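Local coordinates for protein glycogen accumulation regulator GarA (Mycobacterium tuberculosis, PDB 6I2P) that probably regulates glycogen accumulation and central metabolism by binding partner enzymes through its FHA domain, under the control of phosphorylation of its N-terminal tail, at residues R27-D35 / V138-V146. Residues are numbered along the deposited sequence; the frame is centred on the assembly and turned at random.
With SO4 (sulfate ion), chain L.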
loop_
_atom_site.group_PDB
_atom_site.type_symbol
_atom_site.label_atom_id
_atom_site.label_comp_id
_atom_site.label_asym_id
_atom_site.label_seq_id
_atom_site.Cartn_x
_atom_site.Cartn_y
_atom_site.Cartn_z
ATOM N N ARG C 27 -19.047 -8.362 6.027
ATOM C CA ARG C 27 -18.366 -7.134 5.622
ATOM C C ARG C 27 -17.574 -6.492 6.761
ATOM O O ARG C 27 -16.548 -5.867 6.499
ATOM C CB ARG C 27 -19.355 -6.121 5.027
ATOM N N ALA C 28 -18.043 -6.654 8.018
ATOM C CA ALA C 28 -17.421 -6.100 9.230
ATOM C C ALA C 28 -16.013 -6.644 9.531
ATOM O O ALA C 28 -15.225 -5.959 10.188
ATOM C CB ALA C 28 -18.337 -6.303 10.426
ATOM N N ASP C 29 -15.702 -7.856 9.031
ATOM C CA ASP C 29 -14.423 -8.558 9.202
ATOM C C ASP C 29 -13.240 -7.864 8.487
ATOM O O ASP C 29 -12.081 -8.128 8.809
ATOM C CB ASP C 29 -14.573 -10.008 8.706
ATOM C CG ASP C 29 -13.427 -10.926 9.068
ATOM O OD1 ASP C 29 -13.329 -11.313 10.252
ATOM O OD2 ASP C 29 -12.637 -11.269 8.164
ATOM N N PHE C 30 -13.533 -6.976 7.534
ATOM C CA PHE C 30 -12.507 -6.272 6.767
ATOM C C PHE C 30 -12.281 -4.860 7.260
ATOM O O PHE C 30 -13.036 -4.387 8.103
ATOM C CB PHE C 30 -12.861 -6.294 5.274
ATOM C CG PHE C 30 -13.091 -7.693 4.762
ATOM C CD1 PHE C 30 -12.022 -8.551 4.534
ATOM C CD2 PHE C 30 -14.380 -8.173 4.564
ATOM C CE1 PHE C 30 -12.238 -9.856 4.095
ATOM C CE2 PHE C 30 -14.594 -9.480 4.125
ATOM C CZ PHE C 30 -13.522 -10.315 3.904
ATOM N N LEU C 31 -11.216 -4.202 6.777
ATOM C CA LEU C 31 -10.939 -2.806 7.131
ATOM C C LEU C 31 -11.938 -1.910 6.390
ATOM O O LEU C 31 -12.377 -2.252 5.288
ATOM C CB LEU C 31 -9.484 -2.406 6.803
ATOM C CG LEU C 31 -8.378 -3.038 7.672
ATOM C CD1 LEU C 31 -7.028 -2.832 7.046
ATOM C CD2 LEU C 31 -8.367 -2.464 9.091
ATOM N N SER C 32 -12.310 -0.788 7.022
ATOM C CA SER C 32 -13.285 0.203 6.562
ATOM C C SER C 32 -13.112 0.694 5.121
ATOM O O SER C 32 -14.119 0.926 4.448
ATOM C CB SER C 32 -13.305 1.398 7.505
ATOM O OG SER C 32 -13.400 1.016 8.866
ATOM N N GLU C 33 -11.853 0.860 4.657
ATOM C CA GLU C 33 -11.500 1.328 3.303
ATOM C C GLU C 33 -12.122 0.479 2.200
ATOM O O GLU C 33 -12.415 1.002 1.128
ATOM C CB GLU C 33 -9.972 1.390 3.110
ATOM C CG GLU C 33 -9.283 2.506 3.881
ATOM C CD GLU C 33 -9.027 2.287 5.362
ATOM O OE1 GLU C 33 -9.356 1.200 5.888
ATOM O OE2 GLU C 33 -8.496 3.221 6.002
ATOM N N LEU C 34 -12.347 -0.819 2.468
ATOM C CA LEU C 34 -12.965 -1.731 1.509
ATOM C C LEU C 34 -14.450 -1.422 1.241
ATOM O O LEU C 34 -14.993 -1.897 0.240
ATOM C CB LEU C 34 -12.753 -3.190 1.922
ATOM C CG LEU C 34 -11.364 -3.749 1.616
ATOM C CD1 LEU C 34 -10.996 -4.855 2.565
ATOM C CD2 LEU C 34 -11.248 -4.209 0.181
ATOM N N ASP C 35 -15.067 -0.561 2.093
ATOM C CA ASP C 35 -16.456 -0.077 2.063
ATOM C C ASP C 35 -17.462 -1.169 2.410
ATOM O O ASP C 35 -17.948 -1.217 3.539
ATOM C CB ASP C 35 -16.817 0.626 0.736
ATOM C CG ASP C 35 -15.814 1.670 0.281
ATOM O OD1 ASP C 35 -15.738 2.741 0.924
ATOM O OD2 ASP C 35 -15.115 1.421 -0.724
ATOM N N VAL C 138 -13.591 1.380 16.791
ATOM C CA VAL C 138 -12.860 2.556 16.322
ATOM C C VAL C 138 -11.661 2.114 15.495
ATOM O O VAL C 138 -10.815 1.364 15.983
ATOM C CB VAL C 138 -12.448 3.514 17.478
ATOM C CG1 VAL C 138 -11.876 4.824 16.930
ATOM C CG2 VAL C 138 -13.618 3.796 18.416
ATOM N N GLN C 139 -11.589 2.581 14.240
ATOM C CA GLN C 139 -10.468 2.266 13.364
ATOM C C GLN C 139 -9.573 3.475 13.188
ATOM O O GLN C 139 -10.005 4.508 12.671
ATOM C CB GLN C 139 -10.919 1.685 12.012
ATOM C CG GLN C 139 -9.797 0.945 11.290
ATOM C CD GLN C 139 -10.068 0.722 9.828
ATOM O OE1 GLN C 139 -10.959 -0.033 9.434
ATOM N NE2 GLN C 139 -9.282 1.364 8.988
ATOM N N ILE C 140 -8.331 3.344 13.674
ATOM C CA ILE C 140 -7.262 4.336 13.572
ATOM C C ILE C 140 -6.116 3.582 12.904
ATOM O O ILE C 140 -5.540 2.669 13.498
ATOM C CB ILE C 140 -6.900 4.963 14.951
ATOM C CG1 ILE C 140 -8.067 5.842 15.478
ATOM C CG2 ILE C 140 -5.603 5.776 14.864
ATOM C CD1 ILE C 140 -8.022 6.208 16.977
ATOM N N GLY C 141 -5.871 3.910 11.642
ATOM C CA GLY C 141 -4.878 3.239 10.814
ATOM C C GLY C 141 -5.332 1.829 10.511
ATOM O O GLY C 141 -6.426 1.627 9.978
ATOM N N LYS C 142 -4.518 0.850 10.909
ATOM C CA LYS C 142 -4.821 -0.573 10.778
ATOM C C LYS C 142 -5.280 -1.122 12.141
ATOM O O LYS C 142 -5.492 -2.327 12.269
ATOM C CB LYS C 142 -3.605 -1.363 10.247
ATOM C CG LYS C 142 -3.233 -1.079 8.799
ATOM C CD LYS C 142 -2.064 -1.959 8.373
ATOM C CE LYS C 142 -0.823 -1.171 8.021
ATOM N NZ LYS C 142 0.343 -2.058 7.790
ATOM N N PHE C 143 -5.422 -0.245 13.160
ATOM C CA PHE C 143 -5.878 -0.647 14.493
ATOM C C PHE C 143 -7.394 -0.707 14.551
ATOM O O PHE C 143 -8.070 0.234 14.146
ATOM C CB PHE C 143 -5.365 0.304 15.588
ATOM C CG PHE C 143 -3.906 0.157 15.938
ATOM C CD1 PHE C 143 -2.940 0.920 15.291
ATOM C CD2 PHE C 143 -3.497 -0.723 16.939
ATOM C CE1 PHE C 143 -1.589 0.800 15.631
ATOM C CE2 PHE C 143 -2.141 -0.853 17.269
ATOM C CZ PHE C 143 -1.197 -0.083 16.616
ATOM N N ARG C 144 -7.923 -1.820 15.055
ATOM C CA ARG C 144 -9.351 -2.042 15.246
ATOM C C ARG C 144 -9.557 -2.130 16.747
ATOM O O ARG C 144 -9.258 -3.147 17.378
ATOM C CB ARG C 144 -9.826 -3.298 14.497
ATOM C CG ARG C 144 -9.982 -3.068 12.987
ATOM C CD ARG C 144 -10.231 -4.355 12.221
ATOM N NE ARG C 144 -11.452 -5.035 12.663
ATOM C CZ ARG C 144 -12.371 -5.541 11.848
ATOM N NH1 ARG C 144 -12.226 -5.449 10.533
ATOM N NH2 ARG C 144 -13.441 -6.148 12.342
ATOM N N LEU C 145 -9.945 -1.003 17.328
ATOM C CA LEU C 145 -10.147 -0.860 18.763
ATOM C C LEU C 145 -11.607 -1.035 19.104
ATOM O O LEU C 145 -12.466 -0.571 18.359
ATOM C CB LEU C 145 -9.673 0.526 19.255
ATOM C CG LEU C 145 -8.265 0.996 18.821
ATOM C CD1 LEU C 145 -8.206 2.507 18.711
ATOM C CD2 LEU C 145 -7.181 0.486 19.768
ATOM N N VAL C 146 -11.893 -1.710 20.221
ATOM C CA VAL C 146 -13.254 -1.841 20.719
ATOM C C VAL C 146 -13.353 -0.945 21.952
ATOM O O VAL C 146 -12.487 -0.997 22.834
ATOM C CB VAL C 146 -13.687 -3.306 20.992
ATOM C CG1 VAL C 146 -15.080 -3.381 21.626
ATOM C CG2 VAL C 146 -13.652 -4.114 19.706
HETATM S S SO4 L . 3.217 -1.559 10.110
HETATM O O1 SO4 L . 2.628 -2.643 9.318
HETATM O O2 SO4 L . 4.567 -1.276 9.619
HETATM O O3 SO4 L . 2.389 -0.358 9.996
HETATM O O4 SO4 L . 3.281 -1.948 11.525
HETATM O O HOH W 1 -6.721 3.588 7.960
#
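Gln139 and Arg144 receive the N-terminal tail segment 27-35 in a mainly polar contact on one face of the FHA domain's six-stranded antiparallel sheet, on the hairpin formed by strands 137-140 and 143-149, whose type II' turn runs from Ile140 to Phe143. With CG anti to the backbone N (chi1 -161°), the Gln139 chain runs extended toward the tail, where its amide is gripped at both ends. Ser32 N approaches OE1 of Gln139 at 2.9 Å in the carbonyl plane, on a lone pair, along a nearly straight N-H line (171°). Ser32 OG donates to Gln139 OE1 at 2.7 Å from above that plane. The NE2 of Gln139 in turn meets the syn lone pair of Glu33 OE1 at 3.1 Å, and a water links Glu33 OE2 to Gly141 O. Leu31 lies across the Gln139 side chain, its CD2 3.6 Å from Gln139 OE1 and 4.1 Å from Arg144 CD. Bent at chi3 (60°), Arg144 directs its guanidinium to the beta turn 27-30, where NH2 bonds Ala28 O at 2.8 Å and NH1 adds a weak bond to the same oxygen. Backbone hydrogen bonds and apolar packing from a chain of another protein also reach the tail, at Leu31 and Leu34 among others. The arrangement is an N-terminal tail docked on the antiparallel sheet of an FHA beta-sandwich.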